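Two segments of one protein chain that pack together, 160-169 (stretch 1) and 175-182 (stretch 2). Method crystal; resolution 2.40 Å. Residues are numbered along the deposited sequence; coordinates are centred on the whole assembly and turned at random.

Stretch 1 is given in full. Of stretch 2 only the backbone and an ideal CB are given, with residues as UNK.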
# COMPACT_ATOMS: atom_id res chain seq x y z
N ARG A 160 -9.96 -15.27 -15.29
CA ARG A 160 -10.00 -15.33 -13.82
C ARG A 160 -9.73 -13.88 -13.34
O ARG A 160 -10.45 -13.42 -12.47
CB ARG A 160 -8.95 -16.24 -13.22
CG ARG A 160 -9.46 -17.03 -12.03
CD ARG A 160 -9.99 -16.20 -10.96
NE ARG A 160 -11.08 -16.84 -10.19
CZ ARG A 160 -11.00 -16.80 -8.86
NH1 ARG A 160 -9.83 -16.31 -8.40
NH2 ARG A 160 -11.86 -17.19 -7.97
N TYR A 161 -8.78 -13.28 -14.02
CA TYR A 161 -8.33 -11.93 -13.81
C TYR A 161 -9.53 -10.95 -13.85
O TYR A 161 -9.74 -10.26 -12.84
CB TYR A 161 -7.20 -11.45 -14.77
CG TYR A 161 -6.74 -10.12 -14.21
CD1 TYR A 161 -5.92 -10.07 -13.08
CD2 TYR A 161 -7.17 -8.91 -14.77
CE1 TYR A 161 -5.47 -8.86 -12.58
CE2 TYR A 161 -6.74 -7.69 -14.26
CZ TYR A 161 -5.91 -7.67 -13.16
OH TYR A 161 -5.57 -6.46 -12.63
N LYS A 162 -10.18 -10.94 -14.98
CA LYS A 162 -11.36 -10.21 -15.32
C LYS A 162 -12.40 -10.28 -14.18
O LYS A 162 -12.95 -9.24 -13.85
CB LYS A 162 -12.09 -10.76 -16.57
CG LYS A 162 -11.36 -10.46 -17.90
CD LYS A 162 -12.17 -11.00 -19.08
CE LYS A 162 -11.48 -10.76 -20.42
NZ LYS A 162 -12.47 -10.90 -21.52
N GLU A 163 -12.62 -11.47 -13.63
CA GLU A 163 -13.61 -11.72 -12.58
C GLU A 163 -13.23 -10.98 -11.31
O GLU A 163 -14.07 -10.39 -10.63
CB GLU A 163 -13.79 -13.21 -12.22
CG GLU A 163 -14.15 -14.27 -13.25
CD GLU A 163 -14.10 -15.72 -12.80
OE1 GLU A 163 -13.99 -16.09 -11.63
OE2 GLU A 163 -14.16 -16.56 -13.75
N LEU A 164 -11.94 -11.10 -11.00
CA LEU A 164 -11.40 -10.47 -9.78
C LEU A 164 -11.33 -8.97 -9.94
O LEU A 164 -11.70 -8.22 -9.02
CB LEU A 164 -10.11 -11.18 -9.45
CG LEU A 164 -10.16 -12.69 -9.25
CD1 LEU A 164 -8.74 -13.23 -9.33
CD2 LEU A 164 -10.76 -12.96 -7.88
N TYR A 165 -10.90 -8.52 -11.12
CA TYR A 165 -10.86 -7.04 -11.32
C TYR A 165 -12.26 -6.46 -11.05
O TYR A 165 -12.37 -5.54 -10.23
CB TYR A 165 -10.24 -6.66 -12.65
CG TYR A 165 -10.16 -5.21 -13.00
CD1 TYR A 165 -11.29 -4.58 -13.55
CD2 TYR A 165 -9.02 -4.45 -12.88
CE1 TYR A 165 -11.25 -3.25 -13.96
CE2 TYR A 165 -8.95 -3.10 -13.25
CZ TYR A 165 -10.07 -2.52 -13.82
OH TYR A 165 -10.06 -1.19 -14.21
N TYR A 166 -13.26 -7.10 -11.63
CA TYR A 166 -14.67 -6.76 -11.48
C TYR A 166 -15.09 -6.65 -10.02
O TYR A 166 -15.78 -5.71 -9.59
CB TYR A 166 -15.62 -7.81 -12.14
CG TYR A 166 -17.06 -7.37 -12.00
CD1 TYR A 166 -17.47 -6.20 -12.64
CD2 TYR A 166 -18.04 -8.08 -11.28
CE1 TYR A 166 -18.77 -5.70 -12.60
CE2 TYR A 166 -19.35 -7.60 -11.19
CZ TYR A 166 -19.71 -6.43 -11.86
OH TYR A 166 -21.00 -5.96 -11.80
N ARG A 167 -14.69 -7.64 -9.25
CA ARG A 167 -15.07 -7.69 -7.82
C ARG A 167 -14.34 -6.65 -7.00
O ARG A 167 -14.92 -6.23 -5.97
CB ARG A 167 -14.86 -9.07 -7.24
CG ARG A 167 -15.74 -10.14 -7.90
CD ARG A 167 -15.17 -11.44 -7.33
NE ARG A 167 -16.05 -12.55 -7.63
CZ ARG A 167 -17.05 -12.88 -6.80
NH1 ARG A 167 -17.18 -12.18 -5.65
NH2 ARG A 167 -17.85 -13.90 -7.08
N LEU A 168 -13.16 -6.33 -7.41
CA LEU A 168 -12.31 -5.33 -6.75
C LEU A 168 -12.99 -3.94 -6.90
O LEU A 168 -12.98 -3.12 -6.01
CB LEU A 168 -10.95 -5.27 -7.49
CG LEU A 168 -9.74 -4.68 -6.83
CD1 LEU A 168 -8.99 -3.71 -7.76
CD2 LEU A 168 -10.05 -3.94 -5.54
N LEU A 169 -13.50 -3.72 -8.11
CA LEU A 169 -14.14 -2.47 -8.46
C LEU A 169 -15.57 -2.36 -7.88
O LEU A 169 -15.96 -1.24 -7.49
CB LEU A 169 -14.06 -2.27 -9.97
CG LEU A 169 -13.00 -1.39 -10.60
CD1 LEU A 169 -12.87 -0.02 -9.93
CD2 LEU A 169 -11.64 -2.10 -10.47
N UNK A 175 -14.23 -10.01 -0.74
CA UNK A 175 -14.38 -11.29 -1.47
C UNK A 175 -13.03 -11.50 -2.19
O UNK A 175 -12.07 -10.74 -1.93
CB UNK A 175 -15.56 -11.27 -2.45
N UNK A 176 -12.99 -12.45 -3.07
CA UNK A 176 -11.81 -12.79 -3.85
C UNK A 176 -11.20 -11.62 -4.59
O UNK A 176 -9.96 -11.73 -4.85
CB UNK A 176 -12.16 -13.89 -4.86
N UNK A 177 -11.98 -10.60 -4.95
CA UNK A 177 -11.39 -9.43 -5.71
C UNK A 177 -10.35 -8.81 -4.81
O UNK A 177 -9.41 -8.11 -5.21
CB UNK A 177 -12.44 -8.39 -6.11
N UNK A 178 -10.41 -9.04 -3.51
CA UNK A 178 -9.42 -8.50 -2.59
C UNK A 178 -7.98 -9.01 -2.83
O UNK A 178 -7.09 -8.34 -2.31
CB UNK A 178 -9.84 -8.84 -1.16
N UNK A 179 -7.80 -10.12 -3.47
CA UNK A 179 -6.51 -10.78 -3.76
C UNK A 179 -5.57 -9.96 -4.60
O UNK A 179 -4.34 -10.11 -4.48
CB UNK A 179 -6.75 -12.11 -4.47
N UNK A 180 -6.19 -9.05 -5.34
CA UNK A 180 -5.46 -8.14 -6.23
C UNK A 180 -4.79 -7.05 -5.42
O UNK A 180 -3.90 -6.36 -5.91
CB UNK A 180 -6.39 -7.53 -7.27
N UNK A 181 -5.16 -6.89 -4.17
CA UNK A 181 -4.55 -5.85 -3.31
C UNK A 181 -3.57 -6.64 -2.40
O UNK A 181 -2.94 -6.14 -1.48
CB UNK A 181 -5.59 -5.07 -2.51
N UNK A 182 -3.52 -7.93 -2.76
CA UNK A 182 -2.65 -8.89 -2.11
C UNK A 182 -3.24 -9.35 -0.79
O UNK A 182 -2.50 -9.80 0.09
CB UNK A 182 -1.26 -8.29 -1.89

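Position 175 opens the second stretch in an extended conformation, with phi/psi of -147/-169°. Its CA-to-CB bond points toward the helix, and the ideal CB lies 3.7 Å from Arg167 NH1. A cationic guanidinium this close favours an acidic side chain, Asp or Glu, although a neutral acceptor such as Asn could also serve. The residue is Asp175, in the p rotamer. Its OD2 receives a hydrogen bond from Arg167 NH1 at 2.6 Å, part of a salt bridge, and approaches the guanidinium at its edge, near its plane. The other oxygen, OD1, accepts from the N of residue 177 at 3.1 Å, so the same carboxylate ties the helix to the start of the 3-10 segment.

At 176 the bond again points toward the helix, but the ideal CB is already 3.5 Å from Leu164 CD2, which is tight. A small side chain fits most easily; Ala or Ser would do. Ala176 is found, its CB 3.4 Å from Leu164 CD2.

Position 177 marks the closest backbone approach, its CA 4.2 Å from Leu164 CA. An ideal CB would sit 2.5 Å from Leu168 N and 2.7 Å from Arg167 C, both clashes. Phi/psi of -62/-20° would suit many residues, so it is the lack of room that calls for glycine. Gly177 brings its CA to 3.5 Å from Leu164 O.

Position 178 points away, and stretch 1 sets little constraint there; Asn178 makes no contact with the helix. At 179 the bond runs sideways. Small or medium side chains, polar or apolar, are plausible. Thr179 donates from OG1 to Ala176 O at 2.7 Å, a bond within the 3-10 segment.

Position 180 points toward an apolar surface formed by Tyr161, Leu164 and Leu168, with its ideal CB 4.4 Å from Leu168 CG. That distance leaves space for a branched or long aliphatic chain, such as Leu, Ile or Met. Leu180, with chi1 m and chi2 t, places CD1 3.6 Å from Leu164 CB and CD2 3.8 Å from Tyr161 CE1. CD1 also comes within 3.5 Å of Tyr165 N, packing against the helix backbone.

At 181 the bond is sideways, so only a long side chain would reach the helix. Met181 does so, its SD 4.1 Å from Leu168 CD2. Position 182 is out of reach, but its positive phi of 79° favours glycine, and Gly182 follows.

Stretch 2 (175-182) DAGNTLMG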
# COMPACT_ATOMS: atom_id res chain seq x y z
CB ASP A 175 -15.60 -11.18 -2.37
CG ASP A 175 -15.55 -10.16 -3.50
OD1 ASP A 175 -14.55 -9.47 -3.74
OD2 ASP A 175 -16.51 -10.04 -4.29
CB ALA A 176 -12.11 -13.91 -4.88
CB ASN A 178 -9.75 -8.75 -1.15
CG ASN A 178 -10.89 -7.98 -0.51
OD1 ASN A 178 -10.83 -7.80 0.71
ND2 ASN A 178 -11.90 -7.59 -1.23
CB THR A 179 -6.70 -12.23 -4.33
OG1 THR A 179 -7.37 -12.10 -5.59
CG2 THR A 179 -7.60 -13.07 -3.38
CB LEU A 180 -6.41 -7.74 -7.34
CG LEU A 180 -7.02 -8.86 -8.19
CD1 LEU A 180 -7.95 -8.27 -9.25
CD2 LEU A 180 -5.85 -9.56 -8.91
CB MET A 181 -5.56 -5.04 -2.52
CG MET A 181 -6.56 -4.23 -3.28
SD MET A 181 -7.79 -3.49 -2.11
CE MET A 181 -8.67 -4.88 -1.49
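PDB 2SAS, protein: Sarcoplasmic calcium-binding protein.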